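Processed glycerol phosphate lipoteichoic acid synthase 2 (Bacillus subtilis, PDB 2W8D) belongs, through its C-terminal domain, to the sulfatase family of the alkaline phosphatase clan, an alpha/beta fold that holds a magnesium ion. Local coordinates at residues V103-S114 and W137-E146. Numbering follows the deposited sequence.
Sequences VFVNKAQNTLQS and WNRNEMYKAE
Phe104 and Met142, modelled as selenomethionine, make a Met-aromatic contact in the sulfatase-type alpha/beta domain, where helix 139-145 meets helix 103-106 and the loop that follows it. Met142 CG sits 3.4 Å from the centroid of the Phe104 ring, only 6° off the ring normal, a CH-pi contact over the centre of one face. The SE lies farther out above that face. With CG anti to the backbone N (chi1 172°) and bends at chi2 and chi3, the flexible selenoether chain can turn toward segment 103-114, where SE meets Leu112 CD1 at 3.6 Å and CE reaches Val103 O in the helix and Lys107 O just after it. At the edge of the Phe104 ring, Tyr143 CE1 comes to 3.7 Å from CE2, the two ring planes standing nearly perpendicular.

The small methyl groups of Ala108 and Ala145 let the backbones come close: Ala145 CB lies 3.4 Å from Ala108 O. Two waters bridge Ala145 O to the loop, one to Leu112 N and the other to Ser114 N.

An amide suits position 138 because its two N-H groups serve two acceptors: Asn138 ND2 reaches Phe104 O at 3.0 Å, tilted 25° from the carbonyl plane, and also bonds Glu141 OE1 at 3.1 Å, on the anti side of the carboxylate.

Farther out, Glu88 of helix 86-93 holds both Arg139, by a salt bridge, and the Tyr143 hydroxyl, helping to fix the side chain at the Phe104 edge, while Asn93 bonds both Ser114 OG and Glu146 OE2. Trp137, at the start of 137-146, gives its NE1 to O2P of the phosphothreonine at position 84, which belongs to the magnesium site.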
loop_
_atom_site.group_PDB
_atom_site.type_symbol
_atom_site.label_atom_id
_atom_site.label_comp_id
_atom_site.label_asym_id
_atom_site.label_seq_id
_atom_site.Cartn_x
_atom_site.Cartn_y
_atom_site.Cartn_z
ATOM N N VAL A 103 -7.357 13.001 -2.252
ATOM C CA VAL A 103 -8.334 12.436 -3.177
ATOM C C VAL A 103 -9.555 11.838 -2.442
ATOM O O VAL A 103 -10.663 11.976 -2.920
ATOM C CB VAL A 103 -7.714 11.376 -4.157
ATOM C CG1 VAL A 103 -7.066 10.203 -3.402
ATOM C CG2 VAL A 103 -8.793 10.871 -5.155
ATOM N N PHE A 104 -9.343 11.198 -1.290
ATOM C CA PHE A 104 -10.463 10.714 -0.455
ATOM C C PHE A 104 -11.433 11.810 -0.064
ATOM O O PHE A 104 -12.655 11.608 -0.094
ATOM C CB PHE A 104 -9.962 10.020 0.821
ATOM C CG PHE A 104 -9.951 8.512 0.735
ATOM C CD1 PHE A 104 -9.212 7.858 -0.255
ATOM C CD2 PHE A 104 -10.676 7.729 1.661
ATOM C CE1 PHE A 104 -9.166 6.421 -0.323
ATOM C CE2 PHE A 104 -10.645 6.310 1.594
ATOM C CZ PHE A 104 -9.896 5.657 0.599
ATOM N N VAL A 105 -10.891 12.965 0.336
ATOM C CA VAL A 105 -11.726 14.070 0.753
ATOM C C VAL A 105 -12.427 14.708 -0.436
ATOM O O VAL A 105 -13.586 15.100 -0.323
ATOM C CB VAL A 105 -10.898 15.150 1.505
ATOM C CG1 VAL A 105 -11.758 16.379 1.840
ATOM C CG2 VAL A 105 -10.253 14.567 2.749
ATOM N N ASN A 106 -11.743 14.838 -1.573
ATOM C CA ASN A 106 -12.269 15.735 -2.626
ATOM C C ASN A 106 -12.921 15.038 -3.828
ATOM O O ASN A 106 -13.689 15.665 -4.546
ATOM C CB ASN A 106 -11.178 16.700 -3.100
ATOM C CG ASN A 106 -10.837 17.735 -2.050
ATOM O OD1 ASN A 106 -11.713 18.376 -1.501
ATOM N ND2 ASN A 106 -9.566 17.901 -1.771
ATOM N N LYS A 107 -12.633 13.750 -4.026
ATOM C CA LYS A 107 -13.075 13.048 -5.223
ATOM C C LYS A 107 -13.961 11.870 -4.927
ATOM O O LYS A 107 -14.078 10.959 -5.768
ATOM C CB LYS A 107 -11.865 12.558 -6.011
ATOM C CG LYS A 107 -11.008 13.633 -6.583
ATOM C CD LYS A 107 -11.810 14.540 -7.516
ATOM C CE LYS A 107 -10.909 15.578 -8.140
ATOM N NZ LYS A 107 -11.715 16.648 -8.844
ATOM N N ALA A 108 -14.596 11.884 -3.750
ATOM C CA ALA A 108 -15.431 10.748 -3.310
ATOM C C ALA A 108 -16.736 10.588 -4.108
ATOM O O ALA A 108 -17.381 9.542 -4.014
ATOM C CB ALA A 108 -15.687 10.751 -1.783
ATOM N N GLN A 109 -17.073 11.593 -4.911
ATOM C CA GLN A 109 -18.203 11.514 -5.836
ATOM C C GLN A 109 -17.782 11.112 -7.253
ATOM O O GLN A 109 -18.643 10.971 -8.143
ATOM C CB GLN A 109 -18.970 12.836 -5.912
ATOM C CG GLN A 109 -19.908 13.135 -4.769
ATOM C CD GLN A 109 -20.518 14.537 -4.947
ATOM O OE1 GLN A 109 -19.802 15.535 -4.826
ATOM N NE2 GLN A 109 -21.821 14.618 -5.298
ATOM N N ASN A 110 -16.481 10.922 -7.486
ATOM C CA ASN A 110 -16.073 10.349 -8.777
ATOM C C ASN A 110 -16.761 8.980 -9.006
ATOM O O ASN A 110 -17.115 8.304 -8.033
ATOM C CB ASN A 110 -14.536 10.253 -8.902
ATOM C CG ASN A 110 -13.918 11.503 -9.543
ATOM O OD1 ASN A 110 -14.468 12.612 -9.448
ATOM N ND2 ASN A 110 -12.794 11.326 -10.210
ATOM N N THR A 111 -16.973 8.595 -10.269
ATOM C CA THR A 111 -17.344 7.220 -10.590
ATOM C C THR A 111 -16.083 6.340 -10.623
ATOM O O THR A 111 -15.119 6.618 -11.342
ATOM C CB THR A 111 -18.125 7.116 -11.929
ATOM O OG1 THR A 111 -19.368 7.868 -11.853
ATOM C CG2 THR A 111 -18.414 5.642 -12.273
ATOM N N LEU A 112 -16.085 5.283 -9.820
ATOM C CA LEU A 112 -14.921 4.422 -9.699
ATOM C C LEU A 112 -15.196 2.977 -10.116
ATOM O O LEU A 112 -16.341 2.509 -10.089
ATOM C CB LEU A 112 -14.378 4.484 -8.266
ATOM C CG LEU A 112 -13.863 5.847 -7.799
ATOM C CD1 LEU A 112 -13.358 5.706 -6.405
ATOM C CD2 LEU A 112 -12.773 6.385 -8.716
ATOM N N GLN A 113 -14.135 2.277 -10.510
ATOM C CA GLN A 113 -14.251 0.876 -10.891
ATOM C C GLN A 113 -13.198 0.089 -10.128
ATOM O O GLN A 113 -12.269 -0.472 -10.696
ATOM C CB GLN A 113 -14.197 0.723 -12.414
ATOM C CG GLN A 113 -15.268 1.608 -13.051
ATOM C CD GLN A 113 -15.199 1.744 -14.555
ATOM O OE1 GLN A 113 -14.135 1.676 -15.134
ATOM N NE2 GLN A 113 -16.354 1.979 -15.192
ATOM N N SER A 114 -13.360 0.074 -8.813
ATOM C CA SER A 114 -12.400 -0.533 -7.893
ATOM C C SER A 114 -12.323 -2.060 -7.936
ATOM O O SER A 114 -13.253 -2.736 -8.401
ATOM C CB SER A 114 -12.776 -0.150 -6.469
ATOM O OG SER A 114 -12.847 1.258 -6.348
ATOM N N TRP A 137 -10.489 10.763 7.401
ATOM C CA TRP A 137 -10.154 10.772 5.980
ATOM C C TRP A 137 -11.363 10.580 5.066
ATOM O O TRP A 137 -11.202 10.112 3.954
ATOM C CB TRP A 137 -9.089 9.719 5.634
ATOM C CG TRP A 137 -7.644 10.069 5.888
ATOM C CD1 TRP A 137 -6.724 9.291 6.537
ATOM C CD2 TRP A 137 -6.940 11.262 5.478
ATOM N NE1 TRP A 137 -5.496 9.927 6.570
ATOM C CE2 TRP A 137 -5.597 11.129 5.919
ATOM C CE3 TRP A 137 -7.303 12.410 4.754
ATOM C CZ2 TRP A 137 -4.623 12.120 5.694
ATOM C CZ3 TRP A 137 -6.338 13.388 4.520
ATOM C CH2 TRP A 137 -5.009 13.234 4.993
ATOM N N ASN A 138 -12.566 10.964 5.494
ATOM C CA ASN A 138 -13.755 10.822 4.644
ATOM C C ASN A 138 -13.980 9.363 4.114
ATOM O O ASN A 138 -14.622 9.147 3.066
ATOM C CB ASN A 138 -13.694 11.831 3.486
ATOM C CG ASN A 138 -15.049 12.115 2.866
ATOM O OD1 ASN A 138 -16.043 12.184 3.556
ATOM N ND2 ASN A 138 -15.081 12.322 1.547
ATOM N N ARG A 139 -13.462 8.369 4.836
ATOM C CA ARG A 139 -13.580 6.975 4.400
ATOM C C ARG A 139 -15.026 6.545 4.180
ATOM O O ARG A 139 -15.307 5.858 3.231
ATOM C CB ARG A 139 -12.894 6.002 5.380
ATOM C CG ARG A 139 -11.383 6.154 5.396
ATOM C CD ARG A 139 -10.753 5.123 6.280
ATOM N NE ARG A 139 -9.305 5.108 6.156
ATOM C CZ ARG A 139 -8.461 5.620 7.051
ATOM N NH1 ARG A 139 -7.144 5.529 6.845
ATOM N NH2 ARG A 139 -8.931 6.243 8.133
ATOM N N ASN A 140 -15.933 6.921 5.058
ATOM C CA ASN A 140 -17.303 6.474 4.873
ATOM C C ASN A 140 -17.960 6.941 3.565
ATOM O O ASN A 140 -18.859 6.285 3.075
ATOM C CB ASN A 140 -18.198 6.731 6.100
ATOM C CG ASN A 140 -18.443 8.186 6.367
ATOM O OD1 ASN A 140 -17.799 9.052 5.816
ATOM N ND2 ASN A 140 -19.382 8.463 7.254
ATOM N N GLU A 141 -17.510 8.050 2.998
ATOM C CA GLU A 141 -18.042 8.500 1.694
ATOM C C GLU A 141 -17.322 7.760 0.542
ATOM O O GLU A 141 -17.986 7.222 -0.347
ATOM C CB GLU A 141 -18.017 10.042 1.531
ATOM C CG GLU A 141 -18.954 10.487 0.444
ATOM C CD GLU A 141 -18.840 11.962 -0.036
ATOM O OE1 GLU A 141 -17.918 12.732 0.395
ATOM O OE2 GLU A 141 -19.713 12.320 -0.892
HETATM N N MSE A 142 -15.998 7.674 0.601
HETATM C CA MSE A 142 -15.188 7.124 -0.485
HETATM C C MSE A 142 -15.300 5.613 -0.682
HETATM O O MSE A 142 -15.214 5.126 -1.801
HETATM C CB MSE A 142 -13.700 7.489 -0.282
HETATM C CG MSE A 142 -12.705 6.817 -1.250
HETATM SE SE MSE A 142 -13.076 7.319 -3.149
HETATM C CE MSE A 142 -12.024 8.984 -3.401
ATOM N N TYR A 143 -15.444 4.879 0.414
ATOM C CA TYR A 143 -15.607 3.449 0.352
ATOM C C TYR A 143 -16.896 3.097 -0.345
ATOM O O TYR A 143 -16.983 2.063 -0.981
ATOM C CB TYR A 143 -15.616 2.849 1.744
ATOM C CG TYR A 143 -14.266 2.758 2.409
ATOM C CD1 TYR A 143 -13.075 3.009 1.724
ATOM C CD2 TYR A 143 -14.188 2.399 3.740
ATOM C CE1 TYR A 143 -11.840 2.935 2.394
ATOM C CE2 TYR A 143 -12.996 2.306 4.392
ATOM C CZ TYR A 143 -11.832 2.560 3.739
ATOM O OH TYR A 143 -10.686 2.419 4.485
ATOM N N LYS A 144 -17.898 3.961 -0.244
ATOM C CA LYS A 144 -19.178 3.670 -0.866
ATOM C C LYS A 144 -19.000 3.752 -2.367
ATOM O O LYS A 144 -19.548 2.927 -3.116
ATOM C CB LYS A 144 -20.225 4.676 -0.432
ATOM C CG LYS A 144 -20.621 4.562 0.997
ATOM C CD LYS A 144 -21.605 5.662 1.269
ATOM C CE LYS A 144 -22.653 5.231 2.212
ATOM N NZ LYS A 144 -22.340 5.713 3.552
ATOM N N ALA A 145 -18.219 4.737 -2.804
ATOM C CA ALA A 145 -17.920 4.890 -4.219
ATOM C C ALA A 145 -17.112 3.676 -4.707
ATOM O O ALA A 145 -17.197 3.291 -5.881
ATOM C CB ALA A 145 -17.135 6.201 -4.460
ATOM N N GLU A 146 -16.338 3.082 -3.803
ATOM C CA GLU A 146 -15.443 1.968 -4.168
ATOM C C GLU A 146 -16.130 0.593 -4.127
ATOM O O GLU A 146 -15.536 -0.423 -4.495
ATOM C CB GLU A 146 -14.157 1.975 -3.310
ATOM C CG GLU A 146 -13.233 3.169 -3.610
ATOM C CD GLU A 146 -11.931 3.199 -2.770
ATOM O OE1 GLU A 146 -11.894 2.652 -1.623
ATOM O OE2 GLU A 146 -10.936 3.784 -3.289
HETATM O O HOH W 1 -16.140 1.144 -7.807
HETATM O O HOH W 2 -18.346 4.717 -7.921
#